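PDB 3DRF: oligopeptide-binding protein oppA from Lactococcus lactis, which binds oligopeptides in a voluminous cavity and serves their uptake through the ABC transporter OppABCDF, which supports growth in milk. Local coordinates for residues N358-P363 against V536-F541; M300-M305 against W473-E478; S371-Y376 against Y526-N531; G296-Y301 against P362-Q367. All blocks are in the same frame, centred on the assembly; numbering follows the deposited sequence. Where two conformers were deposited one is given.

Interaction 1 (N358-P363 against V536-F541)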
# COMPACT_ATOMS: atom_id res chain seq x y z
N ASN A 358 7.37 -16.88 -1.86
CA ASN A 358 6.81 -17.97 -2.68
C ASN A 358 5.47 -17.62 -3.34
O ASN A 358 5.03 -18.30 -4.19
CB ASN A 358 6.62 -19.25 -1.80
CG ASN A 358 5.55 -19.08 -0.74
OD1 ASN A 358 5.48 -18.07 -0.11
ND2 ASN A 358 4.71 -20.07 -0.58
N SER A 359 4.88 -16.55 -2.85
CA SER A 359 3.52 -16.11 -3.26
C SER A 359 3.29 -14.66 -2.82
O SER A 359 4.12 -14.06 -2.25
CB SER A 359 2.45 -17.02 -2.66
OG SER A 359 2.12 -16.56 -1.37
N LEU A 360 2.11 -14.14 -3.17
CA LEU A 360 1.73 -12.77 -2.83
C LEU A 360 1.12 -12.56 -1.44
O LEU A 360 0.93 -11.48 -1.04
CB LEU A 360 0.76 -12.22 -3.91
CG LEU A 360 1.34 -12.21 -5.36
CD1 LEU A 360 0.22 -11.91 -6.39
CD2 LEU A 360 2.49 -11.20 -5.44
N ILE A 361 0.88 -13.64 -0.74
CA ILE A 361 0.27 -13.54 0.61
C ILE A 361 1.35 -13.70 1.70
O ILE A 361 1.93 -14.75 1.82
CB ILE A 361 -0.83 -14.61 0.82
CG1 ILE A 361 -1.94 -14.52 -0.28
CG2 ILE A 361 -1.42 -14.45 2.23
CD1 ILE A 361 -2.78 -13.20 -0.26
N PRO A 362 1.60 -12.69 2.49
CA PRO A 362 2.75 -12.74 3.39
C PRO A 362 2.49 -13.51 4.71
O PRO A 362 1.40 -13.73 5.05
CB PRO A 362 3.06 -11.25 3.68
CG PRO A 362 1.75 -10.59 3.59
CD PRO A 362 1.03 -11.33 2.43
N PRO A 363 3.56 -13.85 5.39
CA PRO A 363 3.50 -14.70 6.61
C PRO A 363 2.66 -14.16 7.74
O PRO A 363 2.12 -14.92 8.45
CB PRO A 363 4.98 -14.78 7.08
CG PRO A 363 5.80 -14.63 5.82
CD PRO A 363 4.97 -13.69 4.90
N VAL A 536 2.45 -11.03 -12.55
CA VAL A 536 3.39 -10.43 -11.59
C VAL A 536 4.17 -11.61 -10.98
O VAL A 536 3.71 -12.72 -11.00
CB VAL A 536 2.64 -9.63 -10.49
CG1 VAL A 536 1.84 -8.45 -11.12
CG2 VAL A 536 1.71 -10.55 -9.66
N ILE A 537 5.34 -11.30 -10.49
CA ILE A 537 6.21 -12.29 -9.85
C ILE A 537 6.50 -11.80 -8.40
O ILE A 537 7.02 -10.77 -8.18
CB ILE A 537 7.57 -12.43 -10.60
CG1 ILE A 537 7.40 -12.71 -12.13
CG2 ILE A 537 8.46 -13.50 -9.93
CD1 ILE A 537 6.72 -14.07 -12.46
N PRO A 538 6.16 -12.64 -7.41
CA PRO A 538 6.42 -12.23 -6.01
C PRO A 538 7.94 -12.11 -5.81
O PRO A 538 8.67 -12.91 -6.30
CB PRO A 538 5.89 -13.40 -5.17
CG PRO A 538 4.91 -14.12 -6.10
CD PRO A 538 5.50 -13.97 -7.48
N THR A 539 8.38 -11.14 -5.06
CA THR A 539 9.84 -10.93 -4.81
C THR A 539 10.21 -11.30 -3.35
O THR A 539 10.75 -12.31 -3.10
CB THR A 539 10.26 -9.50 -5.24
OG1 THR A 539 9.85 -9.33 -6.59
CG2 THR A 539 11.79 -9.35 -5.14
N ASN A 540 9.88 -10.41 -2.43
CA ASN A 540 10.22 -10.59 -0.98
C ASN A 540 9.07 -10.39 0.03
O ASN A 540 8.16 -9.61 -0.15
CB ASN A 540 11.32 -9.61 -0.57
CG ASN A 540 12.69 -10.00 -1.08
OD1 ASN A 540 13.41 -9.18 -1.53
ND2 ASN A 540 12.99 -11.19 -0.97
N PHE A 541 9.19 -11.15 1.11
CA PHE A 541 8.58 -10.88 2.40
C PHE A 541 9.67 -10.25 3.27
O PHE A 541 10.83 -10.39 2.99
CB PHE A 541 8.08 -12.17 3.06
CG PHE A 541 7.09 -12.99 2.23
CD1 PHE A 541 6.03 -12.42 1.50
CD2 PHE A 541 7.18 -14.34 2.24
CE1 PHE A 541 5.13 -13.25 0.80
CE2 PHE A 541 6.28 -15.11 1.56
CZ PHE A 541 5.28 -14.56 0.84
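A buried, apolar contact, with no hydrogen bond from one segment to the other, sets the Phe541 ring of strand 536-549 against Pro363 and Pro362 in the loop after strand 354-356. Thr539 and Asn540 form a classic beta bulge opposite Ser303. The extra residue lets both Pro538 and Phe541 point toward the loop. With CG anti to the carbonyl carbon (chi1 -57°), the Phe541 ring is carried in against the loop. Over one face of the ring sits Pro363 CD, 3.6 Å from the ring centroid and offset toward the rim, a CH-pi contact. Pro362 CB comes within 3.9 Å of Phe541 CD1. Asn358 OD1 lies at the ring edge, 3.5 Å from Phe541 CE2, with the amide plane turned 78° from the ring. Two backbone oxygens approach obliquely: Ser359 O is 3.3 Å from Phe541 CE1, and Ile361 O is 3.5 Å from Phe541 CZ. Farther along, Leu360 divides its methyls. Its CD1 touches Val536 CG2 at 3.8 Å, while CD2 touches Pro538 CG at the same distance. The loop is shaped by an ST turn, in which Ile361 N donates to Ser359 OG. That hydroxyl also bonds Gln527 OE1 of helix 516-533, and Asn358 ND2 bonds Val373 O. A proline C-H over the face and an amide oxygen at the edge suit the charge distribution of the ring, and would probably favour this rotation.

Interaction 2 (M300-M305 against W473-E478); sequences MYISLM and WSLASE
The Trp473 indole receives Leu304 CD2 at its edge, near the ring plane, 3.7 Å from Trp473 CD1. Ile302 CG2 comes to the same Trp473 CD1 obliquely, at 4.2 Å. The rings of Tyr491 and Phe493 also meet this indole. Trp473 O approaches the Tyr301 ring obliquely, 3.5 Å from Tyr301 CD1. The frame is an antiparallel beta pairing of strands 292-307 and 468-474, and the bound peptide adds a strand alongside Trp473 and Ser474. Ile302 and Trp473 are the hydrogen-bonded pair: Ile302 N donates to Trp473 O at 3.2 Å, and Trp473 N to Ile302 O at 2.9 Å. Tyr301 and Ser474 are the non-hydrogen-bonded pair, and Tyr301 OH bonds the peptide backbone. Leu475 CD2 packs on Ile302 CG2 at 3.8 Å. Just before Tyr301, at the break in strand 292-307, Met300 bends its chain, and chi3 (54°) turns CE to within 3.5 Å of Ser477 CB. An alanine here would remove the sulfur and methyl that pack on Ser477 and the methyl beside Leu475 O, and would probably open a gap there. Water 1 donates to both Met300 O and Leu475 O. Leu475 N reaches Met300 O at 2.9 Å from above the carbonyl plane, 41° out of it.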
# COMPACT_ATOMS: atom_id res chain seq x y z
N MET A 300 3.72 -6.15 7.25
CA MET A 300 2.54 -6.46 6.46
C MET A 300 2.87 -5.90 5.06
O MET A 300 2.62 -4.76 4.78
CB MET A 300 1.33 -5.79 7.06
CG MET A 300 0.09 -6.62 6.83
SD MET A 300 -0.98 -6.39 8.27
CE MET A 300 -0.98 -4.69 8.17
N TYR A 301 3.63 -6.71 4.31
CA TYR A 301 4.41 -6.22 3.14
C TYR A 301 4.58 -7.29 2.09
O TYR A 301 4.74 -8.44 2.39
CB TYR A 301 5.82 -5.79 3.64
CG TYR A 301 6.86 -5.36 2.58
CD1 TYR A 301 7.03 -4.04 2.26
CD2 TYR A 301 7.65 -6.29 1.93
CE1 TYR A 301 8.03 -3.66 1.35
CE2 TYR A 301 8.60 -5.93 1.03
CZ TYR A 301 8.78 -4.62 0.75
OH TYR A 301 9.74 -4.23 -0.13
N ILE A 302 4.61 -6.82 0.84
CA ILE A 302 5.06 -7.65 -0.29
C ILE A 302 5.74 -6.74 -1.26
O ILE A 302 5.31 -5.62 -1.54
CB ILE A 302 3.85 -8.40 -0.98
CG1 ILE A 302 4.28 -9.37 -2.10
CG2 ILE A 302 2.78 -7.44 -1.59
CD1 ILE A 302 5.07 -10.50 -1.60
N SER A 303 6.84 -7.24 -1.80
CA SER A 303 7.42 -6.69 -3.05
C SER A 303 7.23 -7.69 -4.20
O SER A 303 7.20 -8.84 -3.99
CB SER A 303 8.87 -6.24 -2.92
OG SER A 303 9.70 -7.38 -2.60
N LEU A 304 7.14 -7.15 -5.40
CA LEU A 304 6.80 -7.93 -6.58
C LEU A 304 7.24 -7.22 -7.83
O LEU A 304 7.36 -6.06 -7.89
CB LEU A 304 5.28 -8.26 -6.63
CG LEU A 304 4.38 -7.08 -6.96
CD1 LEU A 304 2.98 -7.67 -7.21
CD2 LEU A 304 4.32 -6.01 -5.81
N MET A 305 7.53 -8.04 -8.81
CA MET A 305 7.88 -7.56 -10.12
C MET A 305 6.62 -7.57 -11.03
O MET A 305 5.93 -8.54 -11.15
CB MET A 305 8.96 -8.50 -10.69
CG MET A 305 9.48 -8.08 -12.10
SD MET A 305 11.04 -8.92 -12.58
CE MET A 305 10.47 -10.66 -12.64
N TRP A 473 4.45 -2.90 -1.43
CA TRP A 473 3.24 -2.48 -0.76
C TRP A 473 3.33 -2.68 0.73
O TRP A 473 3.74 -3.73 1.21
CB TRP A 473 2.04 -3.30 -1.25
CG TRP A 473 1.72 -3.12 -2.69
CD1 TRP A 473 2.11 -3.91 -3.73
CD2 TRP A 473 0.93 -2.07 -3.25
NE1 TRP A 473 1.62 -3.41 -4.91
CE2 TRP A 473 0.88 -2.29 -4.64
CE3 TRP A 473 0.24 -0.98 -2.71
CZ2 TRP A 473 0.17 -1.44 -5.50
CZ3 TRP A 473 -0.45 -0.14 -3.57
CH2 TRP A 473 -0.47 -0.37 -4.94
N SER A 474 2.93 -1.64 1.47
CA SER A 474 2.52 -1.79 2.85
C SER A 474 1.04 -2.17 2.78
O SER A 474 0.18 -1.32 2.55
CB SER A 474 2.72 -0.50 3.63
OG SER A 474 4.10 -0.28 3.88
N LEU A 475 0.78 -3.45 2.95
CA LEU A 475 -0.52 -4.04 2.70
C LEU A 475 -1.57 -3.66 3.76
O LEU A 475 -1.27 -3.44 4.88
CB LEU A 475 -0.40 -5.57 2.65
CG LEU A 475 0.39 -6.16 1.48
CD1 LEU A 475 0.68 -7.64 1.75
CD2 LEU A 475 -0.32 -5.98 0.16
N ALA A 476 -2.84 -3.65 3.30
CA ALA A 476 -3.98 -3.53 4.19
C ALA A 476 -3.97 -4.72 5.15
O ALA A 476 -3.50 -5.76 4.80
CB ALA A 476 -5.30 -3.53 3.36
N SER A 477 -4.50 -4.51 6.33
CA SER A 477 -4.44 -5.53 7.37
C SER A 477 -5.49 -6.63 7.26
O SER A 477 -5.81 -7.23 8.23
CB SER A 477 -4.45 -4.92 8.78
OG SER A 477 -5.57 -4.12 8.95
N GLU A 478 -6.04 -6.86 6.07
CA GLU A 478 -6.90 -8.01 5.80
C GLU A 478 -6.36 -8.61 4.48
O GLU A 478 -6.05 -7.86 3.60
CB GLU A 478 -8.35 -7.51 5.66
CG GLU A 478 -9.43 -8.59 5.90
CD GLU A 478 -9.59 -9.57 4.73
OE1 GLU A 478 -9.38 -9.14 3.59
OE2 GLU A 478 -9.88 -10.68 5.03
O HOH W 1 1.33 -2.71 6.11

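Interaction 3 (S371-Y376 against Y526-N531); sequences SSVKGY and YQEDMN
Asn531 and Tyr376 carry the polar side of this contact. Tyr376 OH donates to Asn531 O at 2.7 Å. That oxygen lies at the edge of the tyrosine ring, in its plane, and the hydroxyl is tilted 26° from the carbonyl plane. Asn531 ND2 has two acceptors. One is Asn358 O; the other is Lys374 O at 3.2 Å, where the nitrogen stands 49° above the carbonyl plane. Gly375 CA lies 3.5 Å from the same Asn531 ND2, and a CB there would be tight against it. The setting is an irregular loop between strand 354-356 and helix 381-390, laid along the last turns of helix 516-533. The tyrosine hydroxyl takes up a carbonyl near the C-terminal end of that helix, and so pins the loop to it just before strand 536-549. Val373 supplies the apolar part. Its CG1, anti to the backbone N (chi1 174°), comes within 3.8 Å of Asn531 ND2 and also touches Gln527 CB. Its CG2 faces Glu528 CG at 4.3 Å. Gln527 NE2 bonds Phe368 O and Phe523 O, and Gly375 N bonds Glu377 OE1. On the exposed side, water 2 donates to Glu528 OE2 at 2.7 Å. It also bonds Ser372 OG at 3.1 Å, so it bridges helix and loop. Lys374 NZ turns back on its own segment and donates to Ser371 O.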
# COMPACT_ATOMS: atom_id res chain seq x y z
N SER A 371 3.05 -23.86 2.66
CA SER A 371 4.34 -24.32 2.18
C SER A 371 4.19 -25.19 0.91
O SER A 371 5.16 -25.46 0.28
CB SER A 371 5.10 -25.02 3.32
OG SER A 371 4.49 -26.23 3.68
N SER A 372 3.01 -25.64 0.60
CA SER A 372 2.74 -26.20 -0.64
C SER A 372 3.12 -25.24 -1.79
O SER A 372 3.54 -25.72 -2.76
CB SER A 372 1.25 -26.68 -0.72
OG SER A 372 0.24 -25.68 -1.09
N VAL A 373 2.92 -23.93 -1.67
CA VAL A 373 2.94 -23.10 -2.87
C VAL A 373 4.37 -22.77 -3.27
O VAL A 373 5.15 -22.29 -2.49
CB VAL A 373 2.09 -21.80 -2.70
CG1 VAL A 373 2.23 -20.88 -3.88
CG2 VAL A 373 0.58 -22.17 -2.53
N LYS A 374 4.67 -23.10 -4.51
CA LYS A 374 5.97 -22.87 -5.11
C LYS A 374 5.86 -21.72 -6.11
O LYS A 374 4.99 -21.66 -6.93
CB LYS A 374 6.44 -24.10 -5.86
CG LYS A 374 6.44 -25.37 -5.05
CD LYS A 374 7.24 -25.26 -3.75
CE LYS A 374 7.22 -26.58 -2.93
NZ LYS A 374 7.63 -26.30 -1.57
N GLY A 375 6.81 -20.83 -5.99
CA GLY A 375 6.91 -19.67 -6.85
C GLY A 375 8.28 -19.61 -7.52
O GLY A 375 8.77 -20.59 -8.00
N TYR A 376 8.88 -18.44 -7.47
CA TYR A 376 10.12 -18.11 -8.21
C TYR A 376 11.23 -17.82 -7.22
O TYR A 376 12.20 -17.18 -7.54
CB TYR A 376 9.87 -16.90 -9.20
CG TYR A 376 8.79 -17.23 -10.23
CD1 TYR A 376 9.11 -17.77 -11.50
CD2 TYR A 376 7.44 -17.11 -9.90
CE1 TYR A 376 8.11 -18.10 -12.39
CE2 TYR A 376 6.46 -17.44 -10.80
CZ TYR A 376 6.80 -17.95 -12.03
OH TYR A 376 5.85 -18.32 -12.94
N TYR A 526 -5.73 -19.04 -5.71
CA TYR A 526 -5.29 -17.71 -6.12
C TYR A 526 -3.76 -17.58 -6.17
O TYR A 526 -3.22 -17.08 -7.11
CB TYR A 526 -5.85 -16.70 -5.11
CG TYR A 526 -5.30 -15.29 -5.27
CD1 TYR A 526 -5.54 -14.53 -6.42
CD2 TYR A 526 -4.53 -14.72 -4.25
CE1 TYR A 526 -5.01 -13.22 -6.52
CE2 TYR A 526 -4.02 -13.45 -4.36
CZ TYR A 526 -4.24 -12.72 -5.51
OH TYR A 526 -3.72 -11.42 -5.65
N GLN A 527 -3.10 -18.02 -5.11
CA GLN A 527 -1.63 -17.96 -5.07
C GLN A 527 -0.97 -18.80 -6.20
O GLN A 527 -0.09 -18.37 -6.85
CB GLN A 527 -1.11 -18.41 -3.70
CG GLN A 527 -1.43 -17.40 -2.52
CD GLN A 527 -1.16 -18.03 -1.13
OE1 GLN A 527 -0.05 -18.14 -0.71
NE2 GLN A 527 -2.18 -18.38 -0.47
N GLU A 528 -1.48 -20.01 -6.40
CA GLU A 528 -0.98 -20.88 -7.46
C GLU A 528 -1.28 -20.27 -8.83
O GLU A 528 -0.44 -20.25 -9.66
CB GLU A 528 -1.71 -22.24 -7.40
CG GLU A 528 -1.34 -23.17 -6.19
CD GLU A 528 -2.30 -24.35 -6.07
OE1 GLU A 528 -3.40 -24.34 -6.59
OE2 GLU A 528 -1.86 -25.27 -5.42
N ASP A 529 -2.49 -19.75 -9.02
CA ASP A 529 -2.87 -19.24 -10.35
C ASP A 529 -2.09 -17.95 -10.71
O ASP A 529 -1.70 -17.79 -11.81
CB ASP A 529 -4.41 -18.97 -10.45
CG ASP A 529 -5.22 -20.24 -10.44
OD1 ASP A 529 -4.71 -21.33 -10.62
OD2 ASP A 529 -6.42 -20.06 -10.25
N MET A 530 -1.84 -17.10 -9.74
CA MET A 530 -1.08 -15.87 -10.00
C MET A 530 0.35 -16.26 -10.38
O MET A 530 0.90 -15.68 -11.22
CB MET A 530 -1.05 -15.01 -8.73
CG MET A 530 -2.43 -14.24 -8.54
SD MET A 530 -2.71 -12.90 -9.84
CE MET A 530 -1.84 -11.48 -9.06
N ASN A 531 0.92 -17.26 -9.71
CA ASN A 531 2.31 -17.69 -10.06
C ASN A 531 2.37 -18.32 -11.48
O ASN A 531 3.27 -18.09 -12.20
CB ASN A 531 2.82 -18.69 -8.98
CG ASN A 531 3.30 -18.00 -7.71
OD1 ASN A 531 3.40 -16.79 -7.64
ND2 ASN A 531 3.57 -18.77 -6.71
O HOH W 2 0.51 -25.62 -4.21

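Interaction 4 (G296-Y301 against P362-Q367); sequences GQQAMY and PPIFKQ
Met300 CG wedges against two residues of the loop, touching Ile364 CG2 at 3.8 Å and Phe365 CZ at 3.7 Å. Met300 SD makes an oblique Met-aromatic contact with Phe365, 4.9 Å from the ring centroid and 54° off its normal. Ile364 CG2 sits over the centre of one face of the Phe365 ring, 4.0 Å above its plane, so the three groups all meet one another. An alanine at Ile364 would probably open a gap over the Phe365 ring and leave Met300 CG with less to pack on. Beside this core the amide of Gln298 lies over the loop backbone. Its NE2 is 3.8 Å from Pro363 CB, and its OE1 is 3.8 Å from Ile364 CA. Tyr301 O rests 3.5 Å from Pro362 CB. Three waters then join the segments. Water 3 links Gln298 NE2 to Pro363 O, and water 4 links Gln298 OE1 to Ile364 O. Water 5 donates to Ala299 O at 2.6 Å and accepts from Ile364 N. Farther out, Tyr559 touches Ile364 and its hydroxyl bonds Gln298 O. Phe365 N bonds Pro362 O and so bends the loop. Phe365 centres an inverse gamma turn in this loop. Met300 centres another at the break in strand 292-307, next to Tyr301, whose OH bonds the bound peptide.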
# COMPACT_ATOMS: atom_id res chain seq x y z
N GLY A 296 11.11 -4.68 16.43
CA GLY A 296 10.86 -5.48 15.22
C GLY A 296 9.41 -5.90 15.11
O GLY A 296 8.68 -5.93 16.06
N GLN A 297 9.02 -6.23 13.89
CA GLN A 297 7.73 -6.83 13.64
C GLN A 297 7.75 -7.55 12.28
O GLN A 297 8.53 -7.25 11.42
CB GLN A 297 6.59 -5.77 13.66
CG GLN A 297 6.68 -4.77 12.44
CD GLN A 297 5.67 -3.60 12.39
OE1 GLN A 297 5.73 -2.88 11.49
NE2 GLN A 297 4.85 -3.43 13.39
N GLN A 298 6.86 -8.51 12.13
CA GLN A 298 6.52 -9.03 10.78
C GLN A 298 5.90 -7.92 9.97
O GLN A 298 4.99 -7.30 10.40
CB GLN A 298 5.53 -10.17 10.85
CG GLN A 298 6.00 -11.39 11.60
CD GLN A 298 5.00 -12.53 11.46
OE1 GLN A 298 3.95 -12.46 11.97
NE2 GLN A 298 5.35 -13.52 10.69
N ALA A 299 6.48 -7.63 8.83
CA ALA A 299 5.98 -6.53 7.99
C ALA A 299 4.69 -7.01 7.26
O ALA A 299 4.61 -8.08 6.74
CB ALA A 299 7.03 -6.06 7.02
N MET A 300 3.72 -6.15 7.25
CA MET A 300 2.54 -6.46 6.46
C MET A 300 2.87 -5.90 5.06
O MET A 300 2.62 -4.76 4.78
CB MET A 300 1.33 -5.79 7.06
CG MET A 300 0.09 -6.62 6.83
SD MET A 300 -0.98 -6.39 8.27
CE MET A 300 -0.98 -4.69 8.17
N TYR A 301 3.63 -6.71 4.31
CA TYR A 301 4.41 -6.22 3.14
C TYR A 301 4.58 -7.29 2.09
O TYR A 301 4.74 -8.44 2.39
CB TYR A 301 5.82 -5.79 3.64
CG TYR A 301 6.86 -5.36 2.58
CD1 TYR A 301 7.03 -4.04 2.26
CD2 TYR A 301 7.65 -6.29 1.93
CE1 TYR A 301 8.03 -3.66 1.35
CE2 TYR A 301 8.60 -5.93 1.03
CZ TYR A 301 8.78 -4.62 0.75
OH TYR A 301 9.74 -4.23 -0.13
N PRO A 362 1.60 -12.69 2.49
CA PRO A 362 2.75 -12.74 3.39
C PRO A 362 2.49 -13.51 4.71
O PRO A 362 1.40 -13.73 5.05
CB PRO A 362 3.06 -11.25 3.68
CG PRO A 362 1.75 -10.59 3.59
CD PRO A 362 1.03 -11.33 2.43
N PRO A 363 3.56 -13.85 5.39
CA PRO A 363 3.50 -14.70 6.61
C PRO A 363 2.66 -14.16 7.74
O PRO A 363 2.12 -14.92 8.45
CB PRO A 363 4.98 -14.78 7.08
CG PRO A 363 5.80 -14.63 5.82
CD PRO A 363 4.97 -13.69 4.90
N ILE A 364 2.55 -12.85 7.87
CA ILE A 364 1.68 -12.28 8.90
C ILE A 364 0.23 -12.84 8.83
O ILE A 364 -0.40 -12.99 9.81
CB ILE A 364 1.70 -10.73 8.89
CG1 ILE A 364 0.98 -10.20 10.16
CG2 ILE A 364 1.14 -10.16 7.57
CD1 ILE A 364 1.31 -8.84 10.47
N PHE A 365 -0.24 -13.15 7.62
CA PHE A 365 -1.55 -13.78 7.39
C PHE A 365 -1.43 -15.31 7.40
O PHE A 365 -1.62 -15.97 6.47
CB PHE A 365 -2.18 -13.27 6.08
CG PHE A 365 -2.31 -11.76 6.01
CD1 PHE A 365 -2.95 -11.06 7.01
CD2 PHE A 365 -1.85 -11.08 4.92
CE1 PHE A 365 -3.07 -9.72 6.97
CE2 PHE A 365 -2.01 -9.67 4.84
CZ PHE A 365 -2.61 -9.01 5.88
N LYS A 366 -1.06 -15.81 8.56
CA LYS A 366 -0.58 -17.18 8.72
C LYS A 366 -1.64 -18.21 8.36
O LYS A 366 -1.30 -19.24 7.87
CB LYS A 366 -0.12 -17.40 10.16
CG LYS A 366 0.27 -18.85 10.48
CD LYS A 366 0.52 -19.04 11.99
CE LYS A 366 1.54 -20.15 12.32
NZ LYS A 366 1.10 -21.49 11.97
N GLN A 367 -2.90 -17.88 8.59
CA GLN A 367 -4.03 -18.75 8.30
C GLN A 367 -4.18 -19.03 6.77
O GLN A 367 -4.81 -19.96 6.40
CB GLN A 367 -5.33 -18.12 8.93
CG GLN A 367 -5.30 -17.67 10.51
CD GLN A 367 -6.41 -16.61 11.00
OE1 GLN A 367 -6.89 -15.82 10.26
NE2 GLN A 367 -6.72 -16.64 12.26
O HOH W 3 3.24 -15.75 10.89
O HOH W 4 1.15 -13.94 12.01
O HOH W 5 4.55 -10.67 6.98

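Overall arrangement
Of the segments involved, those on strand 292-307 come first, and they supply one side of two contacts. The earlier part meets the loop at 362-367 in interaction 4, closing a loop of 60 residues. The later part waits for 473-478 in interaction 2. Interaction 1 starts in the stretch where interaction 4 ends, and interaction 3 opens just after it. Interaction 2 closes next and crosses both. Helix 516-533 then closes interaction 3, which is nested inside interaction 1, and strand 536-549 closes interaction 1 last. Backbone bonds between Thr539 and Ser303 join interactions 1 and 2 in one sheet. The loop at 358-363 also reaches helix 516-533. The loop 358-376 is thereby tied to sheet and helix.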